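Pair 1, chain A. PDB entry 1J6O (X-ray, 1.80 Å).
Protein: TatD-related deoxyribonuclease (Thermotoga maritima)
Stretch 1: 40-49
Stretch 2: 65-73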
# COMPACT_ATOMS: atom_id res chain seq x y z
N ASN A 40 -3.53 -1.47 18.88
CA ASN A 40 -2.18 -1.91 18.52
C ASN A 40 -1.71 -1.56 17.12
O ASN A 40 -0.91 -2.30 16.50
CB ASN A 40 -2.04 -3.43 18.73
CG ASN A 40 -2.35 -3.84 20.16
OD1 ASN A 40 -3.27 -4.79 20.32
ND2 ASN A 40 -1.77 -3.31 21.10
N ILE A 41 -2.24 -0.46 16.59
CA ILE A 41 -1.85 -0.01 15.26
C ILE A 41 -0.77 1.03 15.52
O ILE A 41 -1.07 2.12 16.02
CB ILE A 41 -3.03 0.67 14.51
CG1 ILE A 41 -4.18 -0.33 14.26
CG2 ILE A 41 -2.51 1.23 13.18
CD1 ILE A 41 -3.80 -1.54 13.42
N GLU A 42 0.48 0.72 15.18
CA GLU A 42 1.59 1.66 15.40
C GLU A 42 1.51 2.91 14.52
O GLU A 42 1.80 4.03 14.98
CB GLU A 42 2.89 0.93 15.20
CG GLU A 42 4.10 1.72 15.51
CD GLU A 42 5.32 0.84 15.47
OE1 GLU A 42 5.36 -0.13 16.26
OE2 GLU A 42 6.22 1.13 14.66
N PHE A 43 1.20 2.72 13.24
CA PHE A 43 1.06 3.85 12.31
C PHE A 43 0.42 3.33 11.06
O PHE A 43 0.27 2.11 10.89
CB PHE A 43 2.40 4.57 11.95
CG PHE A 43 3.35 3.79 11.05
CD1 PHE A 43 4.30 2.94 11.58
CD2 PHE A 43 3.33 3.98 9.65
CE1 PHE A 43 5.22 2.29 10.76
CE2 PHE A 43 4.24 3.34 8.83
CZ PHE A 43 5.19 2.50 9.36
N VAL A 44 -0.04 4.25 10.23
CA VAL A 44 -0.65 3.81 8.98
C VAL A 44 -0.12 4.70 7.88
O VAL A 44 0.31 5.84 8.13
CB VAL A 44 -2.22 3.91 8.98
CG1 VAL A 44 -2.80 3.35 10.28
CG2 VAL A 44 -2.66 5.32 8.69
N VAL A 45 -0.12 4.17 6.66
CA VAL A 45 0.35 4.96 5.53
C VAL A 45 -0.96 5.24 4.78
O VAL A 45 -1.57 4.32 4.25
CB VAL A 45 1.28 4.19 4.62
CG1 VAL A 45 1.61 5.08 3.39
CG2 VAL A 45 2.57 3.79 5.38
N ASN A 46 -1.39 6.51 4.80
CA ASN A 46 -2.63 6.92 4.14
C ASN A 46 -2.31 7.34 2.72
O ASN A 46 -1.56 8.27 2.48
CB ASN A 46 -3.26 8.04 4.95
CG ASN A 46 -4.73 8.09 4.76
OD1 ASN A 46 -5.46 7.21 5.24
ND2 ASN A 46 -5.19 9.10 4.05
N VAL A 47 -2.96 6.67 1.78
CA VAL A 47 -2.76 6.86 0.36
C VAL A 47 -3.74 7.66 -0.48
O VAL A 47 -4.93 7.39 -0.46
CB VAL A 47 -2.66 5.44 -0.27
CG1 VAL A 47 -2.11 5.52 -1.66
CG2 VAL A 47 -1.74 4.53 0.60
N GLY A 48 -3.19 8.56 -1.30
CA GLY A 48 -4.03 9.38 -2.18
C GLY A 48 -4.23 8.71 -3.52
O GLY A 48 -3.42 7.85 -3.89
N VAL A 49 -5.30 9.06 -4.26
CA VAL A 49 -5.51 8.42 -5.57
C VAL A 49 -5.51 9.38 -6.78
O VAL A 49 -5.65 8.94 -7.93
CB VAL A 49 -6.80 7.53 -5.59
CG1 VAL A 49 -6.62 6.37 -4.57
CG2 VAL A 49 -8.05 8.34 -5.27
N ASP A 65 -0.04 11.92 14.74
CA ASP A 65 1.33 11.50 14.73
C ASP A 65 1.47 10.08 14.17
O ASP A 65 2.56 9.67 13.81
CB ASP A 65 1.90 11.49 16.14
CG ASP A 65 2.08 12.88 16.73
OD1 ASP A 65 2.07 13.90 15.99
OD2 ASP A 65 2.24 12.95 17.97
N ARG A 66 0.36 9.34 14.10
CA ARG A 66 0.39 7.96 13.59
C ARG A 66 0.02 7.77 12.14
O ARG A 66 -0.03 6.62 11.64
CB ARG A 66 -0.50 7.07 14.45
CG ARG A 66 0.03 6.98 15.88
CD ARG A 66 -0.78 6.00 16.71
NE ARG A 66 -0.21 5.96 18.06
CZ ARG A 66 0.16 4.84 18.68
NH1 ARG A 66 0.03 3.66 18.09
NH2 ARG A 66 0.71 4.93 19.89
N ILE A 67 -0.21 8.88 11.44
CA ILE A 67 -0.57 8.79 10.03
C ILE A 67 0.49 9.47 9.16
O ILE A 67 0.89 10.62 9.44
CB ILE A 67 -1.92 9.47 9.76
CG1 ILE A 67 -3.03 8.78 10.59
CG2 ILE A 67 -2.27 9.35 8.28
CD1 ILE A 67 -4.36 9.52 10.49
N PHE A 68 0.97 8.75 8.15
CA PHE A 68 1.96 9.27 7.21
C PHE A 68 1.19 9.25 5.90
O PHE A 68 0.16 8.58 5.80
CB PHE A 68 3.23 8.42 7.18
CG PHE A 68 3.97 8.48 8.47
CD1 PHE A 68 3.64 7.60 9.51
CD2 PHE A 68 4.90 9.48 8.69
CE1 PHE A 68 4.24 7.73 10.78
CE2 PHE A 68 5.51 9.63 9.95
CZ PHE A 68 5.17 8.75 10.99
N CYS A 69 1.73 9.93 4.90
CA CYS A 69 1.06 10.02 3.61
C CYS A 69 1.80 9.57 2.34
O CYS A 69 3.02 9.60 2.28
CB CYS A 69 0.72 11.52 3.46
SG CYS A 69 -0.19 12.10 2.02
N SER A 70 1.03 9.11 1.34
CA SER A 70 1.59 8.69 0.06
C SER A 70 0.76 9.52 -0.91
O SER A 70 -0.48 9.56 -0.79
CB SER A 70 1.36 7.21 -0.25
OG SER A 70 2.02 6.87 -1.47
N VAL A 71 1.41 10.17 -1.87
CA VAL A 71 0.68 10.99 -2.84
C VAL A 71 0.91 10.44 -4.23
O VAL A 71 2.02 9.98 -4.55
CB VAL A 71 1.10 12.49 -2.79
CG1 VAL A 71 0.84 13.06 -1.40
CG2 VAL A 71 2.60 12.65 -3.16
N GLY A 72 -0.14 10.47 -5.04
CA GLY A 72 -0.03 9.95 -6.39
C GLY A 72 -1.35 9.95 -7.14
O GLY A 72 -2.38 10.46 -6.65
N VAL A 73 -1.29 9.39 -8.34
CA VAL A 73 -2.43 9.30 -9.21
C VAL A 73 -2.59 7.86 -9.63
O VAL A 73 -1.71 7.28 -10.29
CB VAL A 73 -2.25 10.20 -10.46
CG1 VAL A 73 -3.47 10.11 -11.36
CG2 VAL A 73 -2.05 11.65 -10.03

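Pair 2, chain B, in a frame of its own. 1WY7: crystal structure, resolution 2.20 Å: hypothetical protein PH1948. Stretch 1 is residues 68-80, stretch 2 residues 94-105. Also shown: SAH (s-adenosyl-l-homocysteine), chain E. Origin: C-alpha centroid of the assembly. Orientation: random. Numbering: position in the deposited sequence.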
# COMPACT_ATOMS: atom_id res chain seq x y z
N LEU B 68 1.78 11.90 -1.19
CA LEU B 68 2.46 13.18 -1.14
C LEU B 68 1.78 14.12 -2.13
O LEU B 68 1.51 15.28 -1.82
CB LEU B 68 3.94 13.05 -1.53
CG LEU B 68 5.04 12.73 -0.51
CD1 LEU B 68 4.84 13.52 0.78
CD2 LEU B 68 5.03 11.27 -0.24
N LEU B 69 1.51 13.60 -3.32
CA LEU B 69 0.86 14.36 -4.38
C LEU B 69 -0.49 14.88 -3.88
O LEU B 69 -0.91 15.99 -4.23
CB LEU B 69 0.66 13.44 -5.59
CG LEU B 69 0.47 14.02 -6.99
CD1 LEU B 69 -0.81 14.82 -7.04
CD2 LEU B 69 1.68 14.88 -7.34
N LEU B 70 -1.17 14.08 -3.06
CA LEU B 70 -2.47 14.48 -2.55
C LEU B 70 -2.42 15.27 -1.25
O LEU B 70 -3.44 15.47 -0.60
CB LEU B 70 -3.37 13.25 -2.39
CG LEU B 70 -4.24 12.85 -3.60
CD1 LEU B 70 -3.49 13.00 -4.89
CD2 LEU B 70 -4.71 11.42 -3.42
N GLY B 71 -1.23 15.72 -0.85
CA GLY B 71 -1.13 16.55 0.35
C GLY B 71 -0.75 15.94 1.68
O GLY B 71 -0.97 16.57 2.72
N ALA B 72 -0.17 14.74 1.68
CA ALA B 72 0.22 14.14 2.95
C ALA B 72 1.28 15.04 3.59
O ALA B 72 2.14 15.56 2.89
CB ALA B 72 0.77 12.73 2.73
N LYS B 73 1.20 15.24 4.90
CA LYS B 73 2.20 16.06 5.57
C LYS B 73 3.56 15.39 5.41
O LYS B 73 4.55 16.05 5.12
CB LYS B 73 1.85 16.21 7.05
CG LYS B 73 2.83 17.09 7.83
CD LYS B 73 2.29 17.44 9.21
CE LYS B 73 1.95 16.19 10.00
NZ LYS B 73 1.32 16.49 11.32
N GLU B 74 3.59 14.08 5.61
CA GLU B 74 4.82 13.30 5.45
C GLU B 74 4.48 11.84 5.29
O GLU B 74 3.42 11.38 5.72
CB GLU B 74 5.75 13.46 6.65
CG GLU B 74 5.25 12.83 7.94
CD GLU B 74 6.32 12.77 9.03
OE1 GLU B 74 7.36 12.11 8.82
OE2 GLU B 74 6.13 13.39 10.10
N VAL B 75 5.38 11.10 4.66
CA VAL B 75 5.18 9.68 4.46
C VAL B 75 6.40 8.93 4.96
O VAL B 75 7.54 9.37 4.78
CB VAL B 75 4.95 9.36 2.97
CG1 VAL B 75 4.85 7.85 2.76
CG2 VAL B 75 3.67 10.05 2.48
N ILE B 76 6.16 7.81 5.63
CA ILE B 76 7.26 6.99 6.11
C ILE B 76 7.18 5.69 5.31
O ILE B 76 6.24 4.91 5.44
CB ILE B 76 7.18 6.73 7.63
CG1 ILE B 76 7.16 8.07 8.38
CG2 ILE B 76 8.42 5.93 8.09
CD1 ILE B 76 7.08 7.95 9.91
N CYS B 77 8.17 5.50 4.45
CA CYS B 77 8.23 4.35 3.57
C CYS B 77 8.94 3.17 4.24
O CYS B 77 10.11 3.27 4.60
CB CYS B 77 8.94 4.76 2.28
SG CYS B 77 8.27 6.30 1.58
N VAL B 78 8.20 2.08 4.41
CA VAL B 78 8.75 0.88 5.03
C VAL B 78 8.95 -0.15 3.94
O VAL B 78 7.99 -0.57 3.30
CB VAL B 78 7.80 0.29 6.09
CG1 VAL B 78 8.41 -0.96 6.69
CG2 VAL B 78 7.53 1.31 7.19
N GLU B 79 10.20 -0.54 3.74
CA GLU B 79 10.55 -1.50 2.70
C GLU B 79 11.79 -2.31 3.13
O GLU B 79 12.78 -1.74 3.58
CB GLU B 79 10.83 -0.74 1.41
CG GLU B 79 11.49 -1.54 0.31
CD GLU B 79 10.66 -2.72 -0.12
OE1 GLU B 79 9.47 -2.53 -0.43
OE2 GLU B 79 11.20 -3.83 -0.14
N VAL B 80 11.73 -3.63 2.97
CA VAL B 80 12.84 -4.50 3.37
C VAL B 80 13.98 -4.57 2.35
O VAL B 80 15.11 -4.89 2.71
CB VAL B 80 12.36 -5.95 3.62
CG1 VAL B 80 11.95 -6.60 2.31
CG2 VAL B 80 13.45 -6.77 4.30
N GLU B 94 10.91 14.76 -6.10
CA GLU B 94 10.29 16.08 -6.00
C GLU B 94 9.67 16.40 -4.65
O GLU B 94 9.20 17.51 -4.42
CB GLU B 94 9.27 16.23 -7.12
CG GLU B 94 8.41 15.01 -7.31
CD GLU B 94 7.56 15.07 -8.56
OE1 GLU B 94 6.70 15.98 -8.65
OE2 GLU B 94 7.75 14.21 -9.45
N PHE B 95 9.66 15.42 -3.74
CA PHE B 95 9.10 15.66 -2.42
C PHE B 95 10.18 15.54 -1.37
O PHE B 95 9.92 15.22 -0.21
CB PHE B 95 7.97 14.67 -2.13
CG PHE B 95 6.78 14.86 -3.00
CD1 PHE B 95 6.55 14.01 -4.07
CD2 PHE B 95 5.89 15.89 -2.76
CE1 PHE B 95 5.45 14.20 -4.91
CE2 PHE B 95 4.78 16.09 -3.59
CZ PHE B 95 4.57 15.24 -4.67
N LYS B 96 11.42 15.81 -1.78
CA LYS B 96 12.53 15.71 -0.85
C LYS B 96 12.27 16.40 0.47
O LYS B 96 11.75 17.51 0.53
CB LYS B 96 13.83 16.22 -1.48
CG LYS B 96 14.49 15.18 -2.38
CD LYS B 96 15.79 15.66 -2.99
CE LYS B 96 16.32 14.64 -4.00
NZ LYS B 96 17.58 15.08 -4.66
N GLY B 97 12.62 15.70 1.54
CA GLY B 97 12.41 16.22 2.87
C GLY B 97 11.03 15.95 3.44
O GLY B 97 10.79 16.19 4.61
N LYS B 98 10.11 15.44 2.62
CA LYS B 98 8.76 15.15 3.09
C LYS B 98 8.50 13.65 3.32
O LYS B 98 7.42 13.26 3.75
CB LYS B 98 7.72 15.71 2.09
CG LYS B 98 7.66 17.24 2.06
CD LYS B 98 6.67 17.78 1.02
CE LYS B 98 5.22 17.36 1.29
NZ LYS B 98 4.66 17.88 2.58
N PHE B 99 9.51 12.83 3.05
CA PHE B 99 9.38 11.39 3.25
C PHE B 99 10.58 10.79 3.98
O PHE B 99 11.69 11.31 3.89
CB PHE B 99 9.20 10.67 1.91
CG PHE B 99 10.43 10.66 1.05
CD1 PHE B 99 11.37 9.65 1.17
CD2 PHE B 99 10.64 11.66 0.11
CE1 PHE B 99 12.50 9.63 0.38
CE2 PHE B 99 11.78 11.65 -0.69
CZ PHE B 99 12.71 10.63 -0.56
N LYS B 100 10.34 9.71 4.71
CA LYS B 100 11.41 9.02 5.42
C LYS B 100 11.39 7.57 5.00
O LYS B 100 10.36 7.05 4.59
CB LYS B 100 11.23 9.14 6.93
CG LYS B 100 11.34 10.57 7.45
CD LYS B 100 11.57 10.62 8.94
CE LYS B 100 10.44 9.94 9.69
NZ LYS B 100 9.14 10.64 9.53
N VAL B 101 12.54 6.91 5.10
CA VAL B 101 12.63 5.52 4.70
C VAL B 101 13.13 4.59 5.80
O VAL B 101 14.15 4.85 6.44
CB VAL B 101 13.53 5.34 3.48
CG1 VAL B 101 13.51 3.89 3.03
CG2 VAL B 101 13.05 6.24 2.35
N PHE B 102 12.37 3.52 6.03
CA PHE B 102 12.76 2.53 7.02
C PHE B 102 13.02 1.23 6.27
O PHE B 102 12.10 0.57 5.79
CB PHE B 102 11.67 2.31 8.08
CG PHE B 102 11.97 1.17 9.03
CD1 PHE B 102 11.59 -0.14 8.73
CD2 PHE B 102 12.66 1.40 10.23
CE1 PHE B 102 11.88 -1.19 9.59
CE2 PHE B 102 12.97 0.35 11.10
CZ PHE B 102 12.58 -0.95 10.78
N ILE B 103 14.29 0.88 6.17
CA ILE B 103 14.70 -0.34 5.48
C ILE B 103 14.84 -1.46 6.51
O ILE B 103 15.78 -1.48 7.31
CB ILE B 103 16.07 -0.16 4.81
CG1 ILE B 103 16.05 1.08 3.92
CG2 ILE B 103 16.44 -1.42 4.01
CD1 ILE B 103 17.36 1.32 3.20
N GLY B 104 13.89 -2.39 6.49
CA GLY B 104 13.92 -3.50 7.43
C GLY B 104 12.60 -4.22 7.30
O GLY B 104 11.76 -3.79 6.51
N ASP B 105 12.41 -5.29 8.06
CA ASP B 105 11.16 -6.05 7.99
C ASP B 105 10.05 -5.18 8.56
O ASP B 105 10.27 -4.40 9.49
CB ASP B 105 11.28 -7.36 8.78
CG ASP B 105 10.09 -8.28 8.56
OD1 ASP B 105 9.13 -8.24 9.36
OD2 ASP B 105 10.11 -9.04 7.57
N SAH E . 5.60 -1.02 -5.83
CA SAH E . 4.43 -1.17 -4.95
CB SAH E . 4.82 -2.16 -3.84
CG SAH E . 4.45 -3.51 -4.34
SD SAH E . 4.77 -5.04 -3.44
C SAH E . 4.06 0.21 -4.48
O SAH E . 4.46 1.20 -5.16
OXT SAH E . 3.37 0.23 -3.40
C5' SAH E . 5.09 -4.59 -1.75
C4' SAH E . 6.53 -4.57 -1.24
O4' SAH E . 6.61 -5.33 -0.00
C3' SAH E . 7.58 -5.27 -2.10
O3' SAH E . 8.28 -4.18 -2.74
C2' SAH E . 8.54 -5.98 -1.13
O2' SAH E . 9.94 -5.87 -1.26
C1' SAH E . 7.97 -5.58 0.24
N9 SAH E . 8.08 -6.61 1.27
C8 SAH E . 7.91 -7.98 1.19
N7 SAH E . 8.07 -8.59 2.33
C5 SAH E . 8.37 -7.57 3.23
C6 SAH E . 8.64 -7.55 4.63
N6 SAH E . 8.65 -8.67 5.38
N1 SAH E . 8.91 -6.35 5.25
C2 SAH E . 8.90 -5.23 4.50
N3 SAH E . 8.65 -5.12 3.17
C4 SAH E . 8.39 -6.34 2.59

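Each pair joins two neighbouring parallel strands of one chain. In pair 1 strand 41-47 lies beside strand 67-71, and their directions differ by 29°. In pair 2 the strand that begins at Glu B74 lies beside the one that begins at Phe B99, and the angle is 18°. The central residues superpose with an RMSD of 0.6 Å.

The first five rungs of the hydrogen-bond ladder are the same in both; pair 2 adds a sixth, Gly B104 N to Glu B79 O at 3.2 Å. Val A44 N donates to Arg A66 O (2.8 Å), and the matching Val B75 N donates to Lys B98 O (3.1 Å). Phe A68 N then donates to Val A44 O (3.0 Å), as Lys B100 N does to Val B75 O (2.8 Å). The next rungs are Asn A46 N to Phe A68 O and Cys B77 N to Lys B100 O, at 2.8 and 2.7 Å. Every second residue of each strand thus bonds across with both its N and its O, as is usual for parallel strands.

At the start of the ladder Arg A66 matches Lys B98. Both are long basic side chains whose ends come nearer the first strand, and both end on backbone carbonyls. Arg A66 NH1 donates to Ile A41 O at 2.8 Å. Lys B98 NZ donates to Lys B73 O at 3.1 Å and weakly to Ala B72 O at 3.4 Å; Ala B72 is the match of Ile A41.

The clearest difference is at Phe A43 and Phe A68, two residues past Ile A41 and Arg A66. Phe A43 and Phe A68 form an offset edge-to-face aromatic pair. The edge of Phe A68 is toward the face of Phe A43, with CD2 of Phe A43 3.6 Å from CD1 of Phe A68. The matching residues, Glu B74 and Lys B100, form a salt bridge, with OE1 of Glu B74 2.4 Å from NZ of Lys B100. Charge attraction takes the place of ring packing on a nearly identical backbone.

Val A45, Phe A68, Val A47 and Ser A70 share one face of the sheet. There Val A47 CG1 lies 4.1 Å from the small Ser A70 at CB. In pair 2 the match of Ser A70 is Phe B102, whose CD1 lies 3.9 Å from Val B78 CG1.

On the other face, Asn A46 CB lies 3.7 Å from Ile A67 CG2. The matching Cys B77 SG is 4.5 Å from Phe B99 CB.

Gly A48 matches Glu B79. Glu B79 uses its carboxylate to bind the SAH ribose: O2' donates to OE2 at 2.6 Å, and O3' to OE1 at 3.1 Å.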